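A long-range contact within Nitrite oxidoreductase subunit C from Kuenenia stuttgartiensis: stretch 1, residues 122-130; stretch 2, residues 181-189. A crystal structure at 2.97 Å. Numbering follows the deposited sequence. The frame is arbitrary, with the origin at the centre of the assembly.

Stretch 1, residues 122-130: KQAIATQEF
Stretch 2, residues 181-189: IEECPARYP

What does Gln-123 contribute where the contact begins? Lys-122, just before it, stays clear, its chain (m, t, t, t) leading away. Gln-123 is extended (phi/psi -166/156), and its CA lies 8.4 Å from the CA of Glu-182, a gap spanned by two side chains whose CA-to-CB bonds each point toward the other stretch. With chi1 at 101°, between wells, and chi2 t, Gln-123 places NE2 2.6 Å from OE1 of Glu-182 (chi1 m, chi2 t). This is a weak hydrogen bond: the distance is short, but the N-H...acceptor angle is only 120°. The other end of the amide, Gln-123 OE1, lies 3.2 Å from CD of Arg-187.

How does Ile-125 fill the middle? Ala-124 (-136/49) is out of reach, but Ile-125 (-91/-37) points toward stretch 2 and comes closest in register, its CA 6.8 Å from the CA of Arg-187. Its rotamer is m, t. Ile-125 CD1 reaches the backbone, 3.7 Å from Glu-182 O and likewise 3.7 Å from Glu-183 O, while Ile-125 CG2 packs 3.8 Å from CB of Arg-187. Glu-182 and Glu-183 are extended here (-75/134 and -112/175); the chain then takes helical phi/psi through 184-187, without regular helical bonding. Cys-184 O accepts from Arg-187 N at 2.8 Å and from Tyr-188 N at 3.0 Å; the CA-to-CB bond of Arg-187 points toward stretch 1.

What does Ala-126 meet? Its CA-to-CB bond points toward stretch 2, and Ala-126 CB lies 3.4 Å from NE of Arg-187 and 3.3 Å from OH of Tyr-188. Arg-187 runs t, p, t with chi4 at 87°. Tyr-188 (-124/81) starts sideways, but with chi1 m and chi2 -76° its end comes nearer; Ala-126 CB approaches the ring obliquely, 4.3 Å from Tyr-188 CZ.

How does the turn after Ala-126 bring an acid to the arginine? Ala-126 (-81/151) opens a type I beta turn through Thr-127 (-62/-32) and Gln-128 (-93/-1), closed by Glu-129 N donating to Ala-126 O at 3.1 Å. Thr-127 (m) makes no contact. Gln-128 (p, m) starts sideways and brings NE2 within 3.6 Å of Arg-187 NH2, a proximity without a hydrogen bond. Glu-129 (-108/143; m, t) points toward stretch 2, and its OE1 forms a salt bridge with Arg-187 NE at 3.3 Å; the accompanying hydrogen bond is weak, at 135°. Phe-130 (-131/168) then leaves the contact, which buries 419 Å² over both sides.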

# COMPACT_ATOMS: atom_id res chain seq x y z
N LYS C 122 -33.56 17.75 -12.93
CA LYS C 122 -34.25 16.52 -13.29
C LYS C 122 -33.57 15.27 -12.75
O LYS C 122 -33.88 14.16 -13.21
CB LYS C 122 -34.36 16.42 -14.81
CG LYS C 122 -35.24 17.48 -15.42
CD LYS C 122 -35.31 17.34 -16.92
CE LYS C 122 -36.19 18.42 -17.51
NZ LYS C 122 -36.27 18.30 -18.99
N GLN C 123 -32.66 15.41 -11.78
CA GLN C 123 -32.00 14.24 -11.22
C GLN C 123 -31.29 14.64 -9.92
O GLN C 123 -30.93 15.80 -9.70
CB GLN C 123 -31.03 13.61 -12.23
CG GLN C 123 -29.57 13.90 -12.05
CD GLN C 123 -28.73 13.12 -13.05
OE1 GLN C 123 -27.52 13.32 -13.14
NE2 GLN C 123 -29.36 12.21 -13.77
N ALA C 124 -31.09 13.64 -9.07
CA ALA C 124 -30.50 13.81 -7.74
C ALA C 124 -29.46 12.71 -7.47
O ALA C 124 -29.49 12.00 -6.46
CB ALA C 124 -31.58 13.83 -6.67
N ILE C 125 -28.56 12.50 -8.42
CA ILE C 125 -27.53 11.47 -8.29
C ILE C 125 -26.26 12.02 -7.64
O ILE C 125 -25.63 11.34 -6.83
CB ILE C 125 -27.22 10.87 -9.68
CG1 ILE C 125 -28.42 10.08 -10.21
CG2 ILE C 125 -25.98 9.98 -9.61
CD1 ILE C 125 -28.12 9.24 -11.44
N ALA C 126 -25.90 13.26 -7.94
CA ALA C 126 -24.73 13.86 -7.31
C ALA C 126 -25.09 14.36 -5.92
O ALA C 126 -26.23 14.76 -5.66
CB ALA C 126 -24.18 14.99 -8.17
N THR C 127 -24.10 14.36 -5.03
CA THR C 127 -24.35 14.66 -3.62
C THR C 127 -24.89 16.08 -3.41
O THR C 127 -25.70 16.31 -2.51
CB THR C 127 -23.06 14.47 -2.81
OG1 THR C 127 -22.69 13.08 -2.83
CG2 THR C 127 -23.25 14.93 -1.38
N GLN C 128 -24.50 17.02 -4.26
CA GLN C 128 -24.88 18.43 -4.12
C GLN C 128 -26.13 18.79 -4.92
O GLN C 128 -26.52 19.96 -4.96
CB GLN C 128 -23.71 19.34 -4.50
CG GLN C 128 -23.36 19.38 -5.97
CD GLN C 128 -22.56 18.18 -6.39
OE1 GLN C 128 -21.84 17.59 -5.58
NE2 GLN C 128 -22.69 17.79 -7.65
N GLU C 129 -26.72 17.84 -5.65
CA GLU C 129 -27.84 18.13 -6.54
C GLU C 129 -29.14 17.57 -5.98
O GLU C 129 -29.18 16.46 -5.43
CB GLU C 129 -27.57 17.54 -7.93
CG GLU C 129 -26.38 18.20 -8.58
CD GLU C 129 -26.22 17.78 -10.03
OE1 GLU C 129 -26.78 16.75 -10.42
OE2 GLU C 129 -25.51 18.49 -10.77
N PHE C 130 -30.22 18.31 -6.18
CA PHE C 130 -31.54 17.95 -5.69
C PHE C 130 -32.54 18.08 -6.83
O PHE C 130 -32.26 18.68 -7.87
CB PHE C 130 -31.96 18.84 -4.51
CG PHE C 130 -31.02 18.78 -3.35
CD1 PHE C 130 -31.24 17.92 -2.29
CD2 PHE C 130 -29.89 19.58 -3.32
CE1 PHE C 130 -30.36 17.88 -1.21
CE2 PHE C 130 -29.01 19.54 -2.24
CZ PHE C 130 -29.25 18.69 -1.19
N ILE C 181 -34.61 3.35 -14.20
CA ILE C 181 -33.96 4.23 -13.24
C ILE C 181 -32.61 4.64 -13.82
O ILE C 181 -31.89 3.82 -14.39
CB ILE C 181 -33.82 3.55 -11.86
CG1 ILE C 181 -33.23 4.53 -10.83
CG2 ILE C 181 -32.97 2.29 -11.95
CD1 ILE C 181 -33.35 4.06 -9.40
N GLU C 182 -32.29 5.93 -13.69
CA GLU C 182 -30.99 6.42 -14.10
C GLU C 182 -29.94 6.00 -13.08
O GLU C 182 -30.15 6.13 -11.87
CB GLU C 182 -31.00 7.94 -14.25
CG GLU C 182 -31.70 8.44 -15.50
CD GLU C 182 -31.67 9.95 -15.61
OE1 GLU C 182 -31.28 10.61 -14.62
OE2 GLU C 182 -32.02 10.48 -16.68
N GLU C 183 -28.81 5.50 -13.57
CA GLU C 183 -27.71 5.04 -12.73
C GLU C 183 -26.51 5.97 -12.91
O GLU C 183 -26.52 6.89 -13.74
CB GLU C 183 -27.38 3.58 -13.03
CG GLU C 183 -28.62 2.69 -12.97
CD GLU C 183 -28.31 1.23 -12.70
OE1 GLU C 183 -27.12 0.89 -12.55
OE2 GLU C 183 -29.26 0.42 -12.64
N CYS C 184 -25.47 5.72 -12.12
CA CYS C 184 -24.37 6.67 -11.99
C CYS C 184 -23.70 7.09 -13.29
O CYS C 184 -23.39 8.29 -13.42
CB CYS C 184 -23.32 6.10 -11.02
SG CYS C 184 -23.94 5.90 -9.34
N PRO C 185 -23.43 6.22 -14.27
CA PRO C 185 -22.77 6.69 -15.50
C PRO C 185 -23.53 7.80 -16.22
O PRO C 185 -22.91 8.54 -17.00
CB PRO C 185 -22.67 5.43 -16.36
CG PRO C 185 -22.63 4.32 -15.38
CD PRO C 185 -23.54 4.75 -14.26
N ALA C 186 -24.84 7.94 -15.99
CA ALA C 186 -25.58 9.05 -16.57
C ALA C 186 -25.11 10.39 -16.01
O ALA C 186 -25.20 11.41 -16.70
CB ALA C 186 -27.08 8.86 -16.34
N ARG C 187 -24.62 10.40 -14.77
CA ARG C 187 -24.12 11.61 -14.14
C ARG C 187 -22.61 11.77 -14.29
O ARG C 187 -22.13 12.90 -14.44
CB ARG C 187 -24.49 11.62 -12.65
CG ARG C 187 -23.94 12.80 -11.86
CD ARG C 187 -24.54 14.11 -12.34
NE ARG C 187 -24.05 15.25 -11.58
CZ ARG C 187 -22.94 15.92 -11.88
NH1 ARG C 187 -22.22 15.56 -12.93
NH2 ARG C 187 -22.56 16.95 -11.14
N TYR C 188 -21.86 10.68 -14.25
CA TYR C 188 -20.40 10.70 -14.36
C TYR C 188 -20.00 9.78 -15.51
O TYR C 188 -19.62 8.62 -15.29
CB TYR C 188 -19.75 10.27 -13.05
CG TYR C 188 -20.15 11.13 -11.87
CD1 TYR C 188 -19.63 12.40 -11.70
CD2 TYR C 188 -21.05 10.66 -10.92
CE1 TYR C 188 -20.00 13.19 -10.62
CE2 TYR C 188 -21.42 11.44 -9.84
CZ TYR C 188 -20.89 12.70 -9.70
OH TYR C 188 -21.26 13.49 -8.62
N PRO C 189 -20.08 10.27 -16.75
CA PRO C 189 -19.84 9.39 -17.91
C PRO C 189 -18.41 8.89 -18.03
O PRO C 189 -18.18 7.93 -18.79
CB PRO C 189 -20.23 10.26 -19.10
CG PRO C 189 -20.01 11.66 -18.62
CD PRO C 189 -20.35 11.66 -17.16